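Side-chain contacts in D-glyceraldehyde dehydrogenase (NADP(+)) (Thermoplasma acidophilum, PDB 5IZD), which oxidises D-glyceraldehyde to (R)-glycerate with NADP(+) as the hydride acceptor in the non-phosphorylated Entner-Doudoroff pathway: residues L287-H290 against E291-D295; L482-N485 against T486-D489. All blocks are in the same frame, centred on the assembly; numbering follows the deposited sequence.

Interaction 1. Residues L287-H290 against E291-D295; sequences LYVH and EDIYD
His290 presents the ND1 edge of its imidazole to the backbone of Asp292, whose amide N donates to ND1 across 3.1 Å. The donor lies only 8° from the ring plane, so it meets the ring at its edge. With CG anti to the backbone N (chi1 -169°), the ring swings toward the residues that follow, bringing ND1 to the turn. Because ND1 accepts, a neutral ring would carry its proton on NE2. The side chain of Asp292 runs beside the imidazole and points the same way, its carboxylate plane turned 60° from the ring, with Asp292 CG 3.3 Å from His290 CE1. A carboxylate so near would probably polarise the CE1 C-H bond. Glu291 CG comes within 3.8 Å of His290 CE1, and the chain beyond CG is extended. Trp257 meets the imidazole edge-to-face.

This is a beta-alpha turn of the aldehyde dehydrogenase fold: strand 284-290 ends at His290, Ile293 takes the N-cap position, and helix 294-305 sets off. The carbonyl of His290 spans the turn. Its O accepts the amide N of Ile293 at 3.0 Å, the donor standing well above the carbonyl plane, and Tyr294 N adds a weak bond.

Beneath the polar turn lies an apolar group. Val289 and Ile293 cross at about a right angle, Val289 CG1 lying 3.9 Å from Ile293 CG1; the isoleucine holds CG1 between its backbone N and carbonyl carbon, which also brings that carbon near His290 O. Tyr294 CD2 approaches Val289 CB obliquely at 4.1 Å. Beyond the turn, Ile293 rests on Val256 of strand 252-256, Tyr294 on Ala389 and Lys391 of strand 386-392, and Val289 on Phe297 of the new helix.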
loop_
_atom_site.group_PDB
_atom_site.type_symbol
_atom_site.label_atom_id
_atom_site.label_comp_id
_atom_site.label_asym_id
_atom_site.label_seq_id
_atom_site.Cartn_x
_atom_site.Cartn_y
_atom_site.Cartn_z
ATOM N N LEU A 287 11.677 17.888 31.471
ATOM C CA LEU A 287 11.191 19.182 31.015
ATOM C C LEU A 287 12.383 20.053 30.585
ATOM O O LEU A 287 13.304 20.260 31.342
ATOM C CB LEU A 287 10.353 19.812 32.129
ATOM C CG LEU A 287 9.750 21.188 31.924
ATOM C CD1 LEU A 287 8.958 21.249 30.640
ATOM C CD2 LEU A 287 8.854 21.551 33.086
ATOM N N TYR A 288 12.357 20.488 29.319
ATOM C CA TYR A 288 13.365 21.352 28.704
ATOM C C TYR A 288 12.668 22.630 28.256
ATOM O O TYR A 288 11.847 22.581 27.322
ATOM C CB TYR A 288 13.999 20.683 27.468
ATOM C CG TYR A 288 14.731 19.420 27.813
ATOM C CD1 TYR A 288 15.960 19.453 28.404
ATOM C CD2 TYR A 288 14.172 18.205 27.574
ATOM C CE1 TYR A 288 16.651 18.303 28.698
ATOM C CE2 TYR A 288 14.841 17.055 27.857
ATOM C CZ TYR A 288 16.077 17.099 28.418
ATOM O OH TYR A 288 16.669 15.910 28.800
ATOM N N VAL A 289 13.007 23.760 28.897
ATOM C CA VAL A 289 12.390 25.027 28.576
ATOM C C VAL A 289 13.454 26.058 28.168
ATOM O O VAL A 289 14.544 26.176 28.748
ATOM C CB VAL A 289 11.538 25.548 29.735
ATOM C CG1 VAL A 289 10.752 26.773 29.337
ATOM C CG2 VAL A 289 10.571 24.464 30.234
ATOM N N HIS A 290 13.133 26.827 27.165
ATOM C CA HIS A 290 14.098 27.800 26.704
ATOM C C HIS A 290 14.417 28.799 27.812
ATOM O O HIS A 290 13.515 29.258 28.527
ATOM C CB HIS A 290 13.586 28.453 25.422
ATOM C CG HIS A 290 14.605 29.270 24.714
ATOM N ND1 HIS A 290 15.096 30.439 25.242
ATOM C CD2 HIS A 290 15.209 29.114 23.515
ATOM C CE1 HIS A 290 15.969 30.979 24.394
ATOM N NE2 HIS A 290 16.057 30.195 23.338
ATOM N N GLU A 291 15.715 29.069 27.988
ATOM C CA GLU A 291 16.220 30.039 28.998
ATOM C C GLU A 291 15.496 31.393 29.110
ATOM O O GLU A 291 15.368 31.932 30.200
ATOM C CB GLU A 291 17.739 30.293 28.832
ATOM C CG GLU A 291 18.184 30.954 27.512
ATOM C CD GLU A 291 19.704 31.158 27.403
ATOM O OE1 GLU A 291 20.145 31.958 26.540
ATOM O OE2 GLU A 291 20.480 30.526 28.160
ATOM N N ASP A 292 15.105 31.977 27.981
ATOM C CA ASP A 292 14.299 33.224 27.933
ATOM C C ASP A 292 12.970 33.164 28.742
ATOM O O ASP A 292 12.524 34.177 29.269
ATOM C CB ASP A 292 13.963 33.592 26.475
ATOM C CG ASP A 292 15.217 33.973 25.603
ATOM O OD1 ASP A 292 16.356 34.014 26.124
ATOM O OD2 ASP A 292 15.045 34.215 24.387
ATOM N N ILE A 293 12.339 31.996 28.821
ATOM C CA ILE A 293 11.021 31.863 29.442
ATOM C C ILE A 293 10.957 30.848 30.626
ATOM O O ILE A 293 9.892 30.666 31.180
ATOM C CB ILE A 293 9.896 31.483 28.422
ATOM C CG1 ILE A 293 10.281 30.246 27.627
ATOM C CG2 ILE A 293 9.574 32.627 27.480
ATOM C CD1 ILE A 293 9.127 29.469 27.034
ATOM N N TYR A 294 12.072 30.201 30.963
ATOM C CA TYR A 294 12.162 29.186 31.986
ATOM C C TYR A 294 11.583 29.690 33.320
ATOM O O TYR A 294 10.800 28.979 33.941
ATOM C CB TYR A 294 13.619 28.718 32.152
ATOM C CG TYR A 294 13.854 27.682 33.235
ATOM C CD1 TYR A 294 14.027 28.076 34.569
ATOM C CD2 TYR A 294 13.879 26.329 32.955
ATOM C CE1 TYR A 294 14.219 27.147 35.582
ATOM C CE2 TYR A 294 14.052 25.373 33.973
ATOM C CZ TYR A 294 14.239 25.790 35.268
ATOM O OH TYR A 294 14.400 24.906 36.313
ATOM N N ASP A 295 11.921 30.912 33.720
ATOM C CA ASP A 295 11.488 31.409 35.051
ATOM C C ASP A 295 9.974 31.608 35.148
ATOM O O ASP A 295 9.345 31.124 36.106
ATOM C CB ASP A 295 12.209 32.701 35.439
ATOM C CG ASP A 295 13.705 32.494 35.672
ATOM O OD1 ASP A 295 14.146 31.470 36.240
ATOM O OD2 ASP A 295 14.471 33.377 35.285
#

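Interaction 2. Residues L482-N485 against T486-D489; sequences LHIN and TVRD
Ile484 to Val487 form a type I beta turn, closed by the amide N of Val487 donating to the O of Ile484 at 3.1 Å with a fairly straight N-H...O angle of 162°. On one side of the turn the side chains of Ile484 and Val487 lie alongside each other and point the same way, CG2 against CG2 at 4.1 Å. With Ile484 CG2 anti to its backbone N, this branch is the one that meets Val487 CG2.

Further from the turn the two arms are joined by His483 and Asp489, which cross at about a right angle. ND1 of the His483 imidazole donates to Asp489 OD2 over a very short 2.5 Å, with a bent N-H...O angle of 136°. OD2 sits at the ring edge, near its plane, while the carboxylate plane is turned 74° from the ring. Within the loop, a water accepts a hydrogen bond from Ile484 N at 3.0 Å and lies 2.7 Å from Asp489 OD1 and 3.1 Å from Val487 O. Replacing Asp489 by an alanine is likely to leave His483 ND1 without its acceptor, deprive the water of its carboxylate partner, and set the imidazole free to turn.

The loop belongs to the C-terminal extension after strand 468-476, which packs against the second subunit. Leu482 N is hydrogen-bonded to Asn264, and Leu482 O to Lys267, of the second subunit; Asn485 ND2 is hydrogen-bonded to Glu99 there, and Arg488 forms a salt bridge with its Asp317.

Lys267 of the second subunit gives Asp489 OD1 only a long, weak ion pair. ND1 carries the proton of the His483 bond; the carboxylate would probably raise the histidine's pKa and stabilise a positive charge if NE2 were protonated as well.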
loop_
_atom_site.group_PDB
_atom_site.type_symbol
_atom_site.label_atom_id
_atom_site.label_comp_id
_atom_site.label_asym_id
_atom_site.label_seq_id
_atom_site.Cartn_x
_atom_site.Cartn_y
_atom_site.Cartn_z
ATOM N N LEU A 482 10.280 -28.472 -17.271
ATOM C CA LEU A 482 11.144 -27.528 -16.571
ATOM C C LEU A 482 12.590 -27.535 -17.090
ATOM O O LEU A 482 13.100 -28.595 -17.484
ATOM C CB LEU A 482 11.193 -27.875 -15.089
ATOM C CG LEU A 482 9.881 -27.655 -14.319
ATOM C CD1 LEU A 482 10.036 -28.287 -12.926
ATOM C CD2 LEU A 482 9.506 -26.186 -14.218
ATOM N N HIS A 483 13.245 -26.373 -17.087
ATOM C CA HIS A 483 14.692 -26.319 -17.357
ATOM C C HIS A 483 15.335 -25.629 -16.170
ATOM O O HIS A 483 14.909 -24.554 -15.777
ATOM C CB HIS A 483 14.979 -25.678 -18.692
ATOM C CG HIS A 483 14.387 -26.464 -19.839
ATOM N ND1 HIS A 483 14.777 -27.764 -20.129
ATOM C CD2 HIS A 483 13.387 -26.169 -20.709
ATOM C CE1 HIS A 483 14.056 -28.223 -21.141
ATOM N NE2 HIS A 483 13.206 -27.274 -21.510
ATOM N N ILE A 484 16.249 -26.334 -15.519
ATOM C CA ILE A 484 16.910 -25.834 -14.330
ATOM C C ILE A 484 18.398 -25.780 -14.669
ATOM O O ILE A 484 19.004 -26.780 -15.084
ATOM C CB ILE A 484 16.659 -26.724 -13.087
ATOM C CG1 ILE A 484 15.146 -26.887 -12.827
ATOM C CG2 ILE A 484 17.329 -26.120 -11.857
ATOM C CD1 ILE A 484 14.777 -27.753 -11.616
ATOM N N ASN A 485 18.977 -24.609 -14.472
ATOM C CA ASN A 485 20.318 -24.326 -14.996
ATOM C C ASN A 485 21.351 -25.369 -14.502
ATOM O O ASN A 485 22.243 -25.756 -15.245
ATOM C CB ASN A 485 20.687 -22.897 -14.599
ATOM C CG ASN A 485 22.158 -22.577 -14.805
ATOM O OD1 ASN A 485 22.722 -22.799 -15.891
ATOM N ND2 ASN A 485 22.800 -22.023 -13.756
ATOM N N THR A 486 21.206 -25.861 -13.263
ATOM C CA THR A 486 22.220 -26.751 -12.691
ATOM C C THR A 486 21.906 -28.234 -12.751
ATOM O O THR A 486 22.651 -29.033 -12.193
ATOM C CB THR A 486 22.493 -26.384 -11.226
ATOM O OG1 THR A 486 21.254 -26.435 -10.469
ATOM C CG2 THR A 486 23.108 -24.968 -11.172
ATOM N N VAL A 487 20.798 -28.595 -13.393
ATOM C CA VAL A 487 20.381 -29.974 -13.562
ATOM C C VAL A 487 20.518 -30.298 -15.075
ATOM O O VAL A 487 19.855 -29.705 -15.905
ATOM C CB VAL A 487 18.928 -30.187 -13.045
ATOM C CG1 VAL A 487 18.437 -31.573 -13.378
ATOM C CG2 VAL A 487 18.820 -29.899 -11.537
ATOM N N ARG A 488 21.370 -31.249 -15.415
ATOM C CA ARG A 488 21.650 -31.550 -16.810
ATOM C C ARG A 488 20.456 -32.173 -17.468
ATOM O O ARG A 488 19.884 -33.160 -16.973
ATOM C CB ARG A 488 22.831 -32.494 -16.930
ATOM C CG ARG A 488 24.135 -31.915 -16.412
ATOM C CD ARG A 488 25.284 -32.914 -16.586
ATOM N NE ARG A 488 25.407 -33.882 -15.473
ATOM C CZ ARG A 488 25.254 -35.205 -15.574
ATOM N NH1 ARG A 488 24.961 -35.812 -16.732
ATOM N NH2 ARG A 488 25.435 -35.965 -14.522
ATOM N N ASP A 489 20.091 -31.614 -18.617
ATOM C CA ASP A 489 18.948 -32.171 -19.378
ATOM C C ASP A 489 19.270 -33.526 -19.988
ATOM O O ASP A 489 18.333 -34.317 -20.187
ATOM C CB ASP A 489 18.268 -31.142 -20.357
ATOM C CG ASP A 489 17.143 -30.244 -19.596
ATOM O OD1 ASP A 489 16.552 -30.657 -18.522
ATOM O OD2 ASP A 489 16.843 -29.119 -20.086
HETATM O O HOH W 1 16.827 -29.226 -16.286
#

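Along the chain, interaction 1 comes first and closes the step from strand 284-290, which lies inside a seven-stranded mixed sheet, to helix 294-305. Interaction 2 follows nearly two hundred residues later, closing a small loop near the C terminus, beyond strand 468-476 of the other large sheet. The two are in series: neither nests within the other nor crosses it. The centres of interactions 1 and 2 lie about 72 Å apart. The nearest atoms of interactions 1 and 2 are about 57 Å apart. Each is a local turn, but the settings differ: residues 287-295 touch only their own chain in the assembly, with strands 252-256 and 386-392 as neighbours, while residues 482-489 meet the second subunit.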